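Local coordinates for phosphodiesterase (Salpingoeca rosetta, PDB 7D7P), which is a phosphodiesterase of the HD clan, an all-helical metalloprotein that holds a zinc ion and a magnesium ion close together in one site, at residues 139-142 and 143-147; 155-158 and 159-163; 278-281 and 282-286. All coordinates share one frame; numbering follows the deposited sequence.

Interaction 1 (139-142 and 143-147). With ZN (zinc ion), chain G; MG (magnesium ion), chain H.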
loop_
_atom_site.group_PDB
_atom_site.type_symbol
_atom_site.label_atom_id
_atom_site.label_comp_id
_atom_site.label_asym_id
_atom_site.label_seq_id
_atom_site.Cartn_x
_atom_site.Cartn_y
_atom_site.Cartn_z
ATOM N N MET A 139 16.422 28.990 -2.318
ATOM C CA MET A 139 15.827 27.736 -2.766
ATOM C C MET A 139 16.198 27.431 -4.212
ATOM O O MET A 139 16.377 26.264 -4.578
ATOM C CB MET A 139 14.309 27.784 -2.594
ATOM C CG MET A 139 13.861 27.786 -1.138
ATOM S SD MET A 139 14.444 26.334 -0.238
ATOM C CE MET A 139 13.462 25.057 -1.023
ATOM N N LEU A 140 16.320 28.468 -5.048
ATOM C CA LEU A 140 16.724 28.256 -6.436
ATOM C C LEU A 140 18.161 27.757 -6.524
ATOM O O LEU A 140 18.460 26.841 -7.298
ATOM C CB LEU A 140 16.557 29.548 -7.238
ATOM C CG LEU A 140 15.158 30.167 -7.294
ATOM C CD1 LEU A 140 15.108 31.305 -8.313
ATOM C CD2 LEU A 140 14.109 29.115 -7.609
ATOM N N ILE A 141 19.065 28.350 -5.739
ATOM C CA ILE A 141 20.460 27.917 -5.747
ATOM C C ILE A 141 20.587 26.510 -5.177
ATOM O O ILE A 141 21.301 25.665 -5.729
ATOM C CB ILE A 141 21.334 28.922 -4.973
ATOM C CG1 ILE A 141 21.314 30.290 -5.659
ATOM C CG2 ILE A 141 22.760 28.404 -4.837
ATOM C CD1 ILE A 141 21.979 31.390 -4.851
ATOM N N ALA A 142 19.895 26.234 -4.068
ATOM C CA ALA A 142 19.996 24.922 -3.437
ATOM C C ALA A 142 19.490 23.819 -4.357
ATOM O O ALA A 142 20.097 22.744 -4.438
ATOM C CB ALA A 142 19.221 24.913 -2.120
ATOM N N ALA A 143 18.378 24.064 -5.058
ATOM C CA ALA A 143 17.802 23.037 -5.922
ATOM C C ALA A 143 18.748 22.673 -7.061
ATOM O O ALA A 143 18.911 21.492 -7.392
ATOM C CB ALA A 143 16.457 23.509 -6.476
ATOM N N LEU A 144 19.381 23.674 -7.670
ATOM C CA LEU A 144 20.284 23.405 -8.785
ATOM C C LEU A 144 21.598 22.791 -8.316
ATOM O O LEU A 144 22.248 22.067 -9.078
ATOM C CB LEU A 144 20.550 24.697 -9.555
ATOM C CG LEU A 144 20.752 24.628 -11.066
ATOM C CD1 LEU A 144 19.757 23.693 -11.733
ATOM C CD2 LEU A 144 20.624 26.027 -11.631
ATOM N N SER A 145 21.993 23.055 -7.073
ATOM C CA SER A 145 23.275 22.624 -6.533
ATOM C C SER A 145 23.181 21.361 -5.688
ATOM O O SER A 145 24.206 20.900 -5.177
ATOM C CB SER A 145 23.881 23.747 -5.681
ATOM O OG SER A 145 24.018 24.949 -6.419
ATOM N N HIS A 146 21.986 20.786 -5.534
ATOM C CA HIS A 146 21.766 19.803 -4.476
ATOM C C HIS A 146 22.463 18.470 -4.724
ATOM O O HIS A 146 22.605 17.686 -3.782
ATOM C CB HIS A 146 20.267 19.569 -4.281
ATOM C CG HIS A 146 19.682 18.590 -5.247
ATOM N ND1 HIS A 146 19.356 18.927 -6.542
ATOM C CD2 HIS A 146 19.373 17.279 -5.109
ATOM C CE1 HIS A 146 18.866 17.868 -7.160
ATOM N NE2 HIS A 146 18.864 16.855 -6.312
ATOM N N ASP A 147 22.895 18.186 -5.956
ATOM C CA ASP A 147 23.533 16.911 -6.267
ATOM C C ASP A 147 24.873 17.107 -6.967
ATOM O O ASP A 147 25.276 16.273 -7.779
ATOM C CB ASP A 147 22.617 16.033 -7.121
ATOM C CG ASP A 147 21.825 15.034 -6.296
ATOM O OD1 ASP A 147 22.235 14.737 -5.154
ATOM O OD2 ASP A 147 20.792 14.542 -6.795
HETATM ZN ZN ZN G . 18.645 14.668 -6.343
HETATM MG MG MG H . 21.234 13.706 -3.537
HETATM O O HOH W 1 21.333 15.587 -2.347
HETATM O O HOH W 2 20.786 11.845 -4.745
HETATM O O HOH W 3 19.323 14.292 -3.975
HETATM O O HOH W 4 18.386 12.305 -6.323
HETATM O O HOH W 5 22.967 12.789 -2.972
#
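Ser145 and His146 both fold back on residues 141-143 near the end of helix 133-145, and the histidine carries that contact on to the metals. His146 CB starts at the backbone, 3.2 Å from Ala142 O. With chi1 at 83°, CG lies between the backbone N and the carbonyl carbon, which brings one edge of the imidazole back to the helix. There His146 ND1 donates to Ala143 O at 2.7 Å, the N-H angle being 153° and the oxygen lying somewhat out of the ring plane. Together with the zinc bond it holds the ring's rotation, and with ND1 as donor NE2 is left to bind the metal. CD2 and CE1 lie near the zinc ion on either side of His146 NE2, which binds it at 2.2 Å. Asp147 CB sits 3.9 Å above one ring face, toward the rim, and its carboxylate bridges the two metals: OD2 reaches the zinc ion at 2.2 Å and OD1 the magnesium ion at 2.2 Å. His146 and Asp147 thus form the His-Asp doublet that names the HD clan; His111 and Asp260 complete the protein's share of the zinc site. Just before the histidine, Ser145 donates twice to Ile141 O, from OG at 2.9 Å and from N at 3.0 Å, so the buried hydroxyl is satisfied by its own helix. The segment is enclosed on several sides. Trp93 and Leu94 of helix 87-99 meet Leu144, Leu116 and Thr119 of helix 109-126 meet Leu140 and Ala143, and Val209, Ile210 and Cys213 of helix 200-215 pack on Met139, Ile141 and Ala142.

Interaction 2 (155-158 and 159-163)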
loop_
_atom_site.group_PDB
_atom_site.type_symbol
_atom_site.label_atom_id
_atom_site.label_comp_id
_atom_site.label_asym_id
_atom_site.label_seq_id
_atom_site.Cartn_x
_atom_site.Cartn_y
_atom_site.Cartn_z
ATOM N N ASN A 155 25.305 6.798 -0.460
ATOM C CA ASN A 155 26.051 7.044 0.771
ATOM C C ASN A 155 26.558 5.748 1.384
ATOM O O ASN A 155 27.651 5.714 1.966
ATOM C CB ASN A 155 25.175 7.789 1.778
ATOM C CG ASN A 155 25.189 9.289 1.566
ATOM O OD1 ASN A 155 26.180 9.852 1.104
ATOM N ND2 ASN A 155 24.095 9.948 1.933
ATOM N N ALA A 156 25.771 4.673 1.282
ATOM C CA ALA A 156 26.185 3.389 1.838
ATOM C C ALA A 156 27.471 2.895 1.188
ATOM O O ALA A 156 28.317 2.287 1.854
ATOM C CB ALA A 156 25.067 2.360 1.670
ATOM N N PHE A 157 27.641 3.152 -0.112
ATOM C CA PHE A 157 28.879 2.764 -0.780
ATOM C C PHE A 157 30.076 3.487 -0.177
ATOM O O PHE A 157 31.120 2.877 0.080
ATOM C CB PHE A 157 28.793 3.047 -2.282
ATOM C CG PHE A 157 30.099 2.852 -2.998
ATOM C CD1 PHE A 157 30.465 1.599 -3.465
ATOM C CD2 PHE A 157 30.973 3.910 -3.181
ATOM C CE1 PHE A 157 31.671 1.413 -4.109
ATOM C CE2 PHE A 157 32.180 3.729 -3.821
ATOM C CZ PHE A 157 32.531 2.480 -4.287
ATOM N N HIS A 158 29.948 4.799 0.042
ATOM C CA HIS A 158 31.058 5.563 0.599
ATOM C C HIS A 158 31.415 5.076 1.996
ATOM O O HIS A 158 32.596 4.904 2.317
ATOM C CB HIS A 158 30.715 7.052 0.617
ATOM C CG HIS A 158 30.814 7.703 -0.726
ATOM N ND1 HIS A 158 32.011 8.138 -1.253
ATOM C CD2 HIS A 158 29.872 7.974 -1.658
ATOM C CE1 HIS A 158 31.800 8.658 -2.447
ATOM N NE2 HIS A 158 30.509 8.571 -2.716
ATOM N N ILE A 159 30.406 4.840 2.836
ATOM C CA ILE A 159 30.664 4.384 4.199
ATOM C C ILE A 159 31.271 2.984 4.195
ATOM O O ILE A 159 32.248 2.719 4.905
ATOM C CB ILE A 159 29.367 4.443 5.028
ATOM C CG1 ILE A 159 28.860 5.886 5.112
ATOM C CG2 ILE A 159 29.590 3.874 6.422
ATOM C CD1 ILE A 159 27.511 6.025 5.784
ATOM N N ASN A 160 30.715 2.073 3.389
ATOM C CA ASN A 160 31.213 0.699 3.371
ATOM C C ASN A 160 32.610 0.617 2.765
ATOM O O ASN A 160 33.444 -0.172 3.224
ATOM C CB ASN A 160 30.246 -0.207 2.606
ATOM C CG ASN A 160 28.955 -0.459 3.362
ATOM O OD1 ASN A 160 28.860 -0.187 4.558
ATOM N ND2 ASN A 160 27.953 -0.984 2.665
ATOM N N SER A 161 32.886 1.418 1.734
ATOM C CA SER A 161 34.204 1.413 1.110
ATOM C C SER A 161 35.210 2.287 1.842
ATOM O O SER A 161 36.383 2.307 1.453
ATOM C CB SER A 161 34.107 1.873 -0.348
ATOM O OG SER A 161 33.880 3.271 -0.432
ATOM N N ARG A 162 34.784 3.002 2.884
ATOM C CA ARG A 162 35.642 3.938 3.608
ATOM C C ARG A 162 36.318 4.904 2.639
ATOM O O ARG A 162 37.530 5.129 2.677
ATOM C CB ARG A 162 36.669 3.194 4.465
ATOM C CG ARG A 162 36.134 2.789 5.830
ATOM C CD ARG A 162 36.259 1.293 6.069
ATOM N NE ARG A 162 37.620 0.913 6.437
ATOM C CZ ARG A 162 37.953 -0.270 6.946
ATOM N NH1 ARG A 162 37.023 -1.193 7.150
ATOM N NH2 ARG A 162 39.216 -0.527 7.253
ATOM N N SER A 163 35.507 5.471 1.749
ATOM C CA SER A 163 36.007 6.383 0.737
ATOM C C SER A 163 36.594 7.632 1.390
ATOM O O SER A 163 36.380 7.918 2.573
ATOM C CB SER A 163 34.890 6.777 -0.226
ATOM O OG SER A 163 33.980 7.667 0.400
#
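His158 and Ser163 meet across a Schellman motif that ends helix 155-161, and Ser163 is at the same time the N-cap of helix 164-169. The turn is evident from Arg162, whose phi of 52° leaves the helical region, and from two bonds back into the last turn: Ser163 N donates to His158 O at 3.0 Å, and Arg162 N donates weakly to Ile159 O at 3.3 Å. This reversal sets the serine beside the imidazole. Ser163 OG lies at the edge of the His158 ring, in its plane, 2.6 Å from His158 ND1, a hydrogen bond (157°) in which either atom could be the donor. The same hydroxyl oxygen receives Ala166 N, so it links the end of one helix to the start of the next. His158 also packs on Leu165 and Ala166 of that second helix.

Phe157 and Ser161 are related differently, face to hydroxyl. Phe157 CG is anti to the backbone N (chi1 172°), which carries the ring along the helix side until Ser161 OG stands 3.8 Å above one face, offset toward the rim. Leu288 and Glu289 of helix 268-291 also touch Phe157. Ser161 OG gives its hydrogen to Phe157 O at 2.8 Å rather than to the ring, and Ser161 N donates to the same oxygen, also at 2.8 Å, from the opposite face of the carbonyl plane.

Interaction 3 (278-281 and 282-286)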
loop_
_atom_site.group_PDB
_atom_site.type_symbol
_atom_site.label_atom_id
_atom_site.label_comp_id
_atom_site.label_asym_id
_atom_site.label_seq_id
_atom_site.Cartn_x
_atom_site.Cartn_y
_atom_site.Cartn_z
ATOM N N LEU A 278 17.795 5.466 -13.072
ATOM C CA LEU A 278 18.240 5.207 -11.706
ATOM C C LEU A 278 18.607 3.741 -11.515
ATOM O O LEU A 278 19.586 3.424 -10.829
ATOM C CB LEU A 278 17.155 5.622 -10.711
ATOM C CG LEU A 278 17.541 5.533 -9.232
ATOM C CD1 LEU A 278 18.619 6.558 -8.897
ATOM C CD2 LEU A 278 16.323 5.706 -8.327
ATOM N N GLN A 279 17.828 2.834 -12.111
ATOM C CA GLN A 279 18.148 1.412 -12.038
ATOM C C GLN A 279 19.522 1.126 -12.634
ATOM O O GLN A 279 20.267 0.285 -12.119
ATOM C CB GLN A 279 17.070 0.596 -12.754
ATOM C CG GLN A 279 17.211 -0.914 -12.596
ATOM C CD GLN A 279 16.267 -1.688 -13.502
ATOM O OE1 GLN A 279 16.133 -1.380 -14.685
ATOM N NE2 GLN A 279 15.601 -2.691 -12.945
ATOM N N LYS A 280 19.878 1.826 -13.715
ATOM C CA LYS A 280 21.194 1.640 -14.318
ATOM C C LYS A 280 22.305 2.039 -13.354
ATOM O O LYS A 280 23.349 1.378 -13.293
ATOM C CB LYS A 280 21.295 2.440 -15.617
ATOM C CG LYS A 280 22.495 2.071 -16.474
ATOM C CD LYS A 280 22.568 2.932 -17.723
ATOM C CE LYS A 280 22.736 2.082 -18.973
ATOM N NZ LYS A 280 23.122 2.907 -20.151
ATOM N N GLU A 281 22.100 3.118 -12.593
ATOM C CA GLU A 281 23.070 3.489 -11.570
ATOM C C GLU A 281 23.143 2.432 -10.474
ATOM O O GLU A 281 24.236 2.080 -10.014
ATOM C CB GLU A 281 22.717 4.852 -10.977
ATOM C CG GLU A 281 22.824 5.997 -11.964
ATOM C CD GLU A 281 22.736 7.354 -11.298
ATOM O OE1 GLU A 281 22.625 7.406 -10.053
ATOM O OE2 GLU A 281 22.782 8.369 -12.023
ATOM N N PHE A 282 21.988 1.916 -10.046
ATOM C CA PHE A 282 21.980 0.858 -9.041
ATOM C C PHE A 282 22.760 -0.361 -9.521
ATOM O O PHE A 282 23.545 -0.942 -8.763
ATOM C CB PHE A 282 20.541 0.465 -8.696
ATOM C CG PHE A 282 19.796 1.496 -7.887
ATOM C CD1 PHE A 282 20.433 2.634 -7.421
ATOM C CD2 PHE A 282 18.455 1.318 -7.588
ATOM C CE1 PHE A 282 19.747 3.578 -6.680
ATOM C CE2 PHE A 282 17.765 2.257 -6.844
ATOM C CZ PHE A 282 18.412 3.389 -6.390
ATOM N N ASN A 283 22.567 -0.755 -10.784
ATOM C CA ASN A 283 23.260 -1.927 -11.313
ATOM C C ASN A 283 24.761 -1.691 -11.406
ATOM O O ASN A 283 25.555 -2.599 -11.129
ATOM C CB ASN A 283 22.693 -2.303 -12.683
ATOM C CG ASN A 283 21.224 -2.675 -12.625
ATOM O OD1 ASN A 283 20.704 -3.042 -11.569
ATOM N ND2 ASN A 283 20.546 -2.586 -13.762
ATOM N N ASN A 284 25.172 -0.482 -11.799
ATOM C CA ASN A 284 26.596 -0.167 -11.855
ATOM C C ASN A 284 27.234 -0.192 -10.472
ATOM O O ASN A 284 28.399 -0.583 -10.336
ATOM C CB ASN A 284 26.809 1.197 -12.512
ATOM C CG ASN A 284 26.573 1.166 -14.010
ATOM O OD1 ASN A 284 26.666 0.114 -14.643
ATOM N ND2 ASN A 284 26.265 2.323 -14.586
ATOM N N GLN A 285 26.495 0.220 -9.437
ATOM C CA GLN A 285 27.059 0.224 -8.090
ATOM C C GLN A 285 27.270 -1.196 -7.578
ATOM O O GLN A 285 28.323 -1.510 -7.011
ATOM C CB GLN A 285 26.158 1.008 -7.133
ATOM C CG GLN A 285 26.643 0.952 -5.692
ATOM C CD GLN A 285 25.811 1.794 -4.745
ATOM O OE1 GLN A 285 25.386 2.901 -5.083
ATOM N NE2 GLN A 285 25.580 1.273 -3.546
ATOM N N VAL A 286 26.269 -2.062 -7.760
ATOM C CA VAL A 286 26.395 -3.462 -7.354
ATOM C C VAL A 286 27.572 -4.118 -8.065
ATOM O O VAL A 286 28.316 -4.909 -7.472
ATOM C CB VAL A 286 25.076 -4.211 -7.624
ATOM C CG1 VAL A 286 25.302 -5.718 -7.685
ATOM C CG2 VAL A 286 24.052 -3.871 -6.561
#
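Leu278 and Phe282, one helical turn apart, form the apolar heart of this contact. The leucine lies over the ring face: its CG is 4.0 Å from the ring centroid and 26° off the normal, a CH-pi geometry. The two methyls then divide the far end of the ring between them, with Leu278 CD1 coming to 3.9 Å from Phe282 CE1 and Leu278 CD2 to 3.7 Å from Phe282 CZ. Leu278 CG stands anti to the backbone N (chi1 -174°), and this is what directs the branch along the helix toward the ring. The near end of the same face is covered by Leu278 O, 3.5 Å above the plane and offset toward the rim, so a single residue lines this face of the ring with both its backbone and its side chain.

Leu278 O also accepts Phe282 N at 2.9 Å with a nearly straight N-H (162°). The bond repeats along the chain: Asn283 N reaches Gln279 O at 2.9 Å, Asn284 N reaches Lys280 O at 3.0 Å and Gln285 N reaches Glu281 O at 3.0 Å. This is regular alpha-helix, the middle of helix 268-291 in the all-helical fold of the HD-clan phosphodiesterases.

Farther out, extended polar side chains tie this helix to its surroundings. The carboxylate of buried Glu281 uses both oxygens, OE2 with Phe106 N and OE1 with His107 ND1; His107 in turn touches the metal-binding Asp147. Gln279, also stretched out, bonds through NE2 to Asp304 O and packs on Ser307 and Leu308 of helix 305-330. Gln285 divides its amide, OE1 meeting Thr154 N, just ahead of helix 155-161, and NE2 meeting Glu289 of its own helix.

In the fold
Interaction 1 holds two residues of the metal site itself, whereas the other two lie farther out: its centre is 24 Å from that of interaction 2 and 24 Å from that of interaction 3. Neither touches it, the nearest atoms being about 9 Å and 8 Å away. Interactions 2 and 3 are neighbours, with centres 15 Å apart, and they meet where Phe157 CB packs at 3.9 Å on Gln285 NE2. The side chain of Leu278 in interaction 3 still comes to about 9 Å from the zinc ion. His107, hydrogen-bonded to Glu281 and touching Asp147, lies between 278-286 and the site.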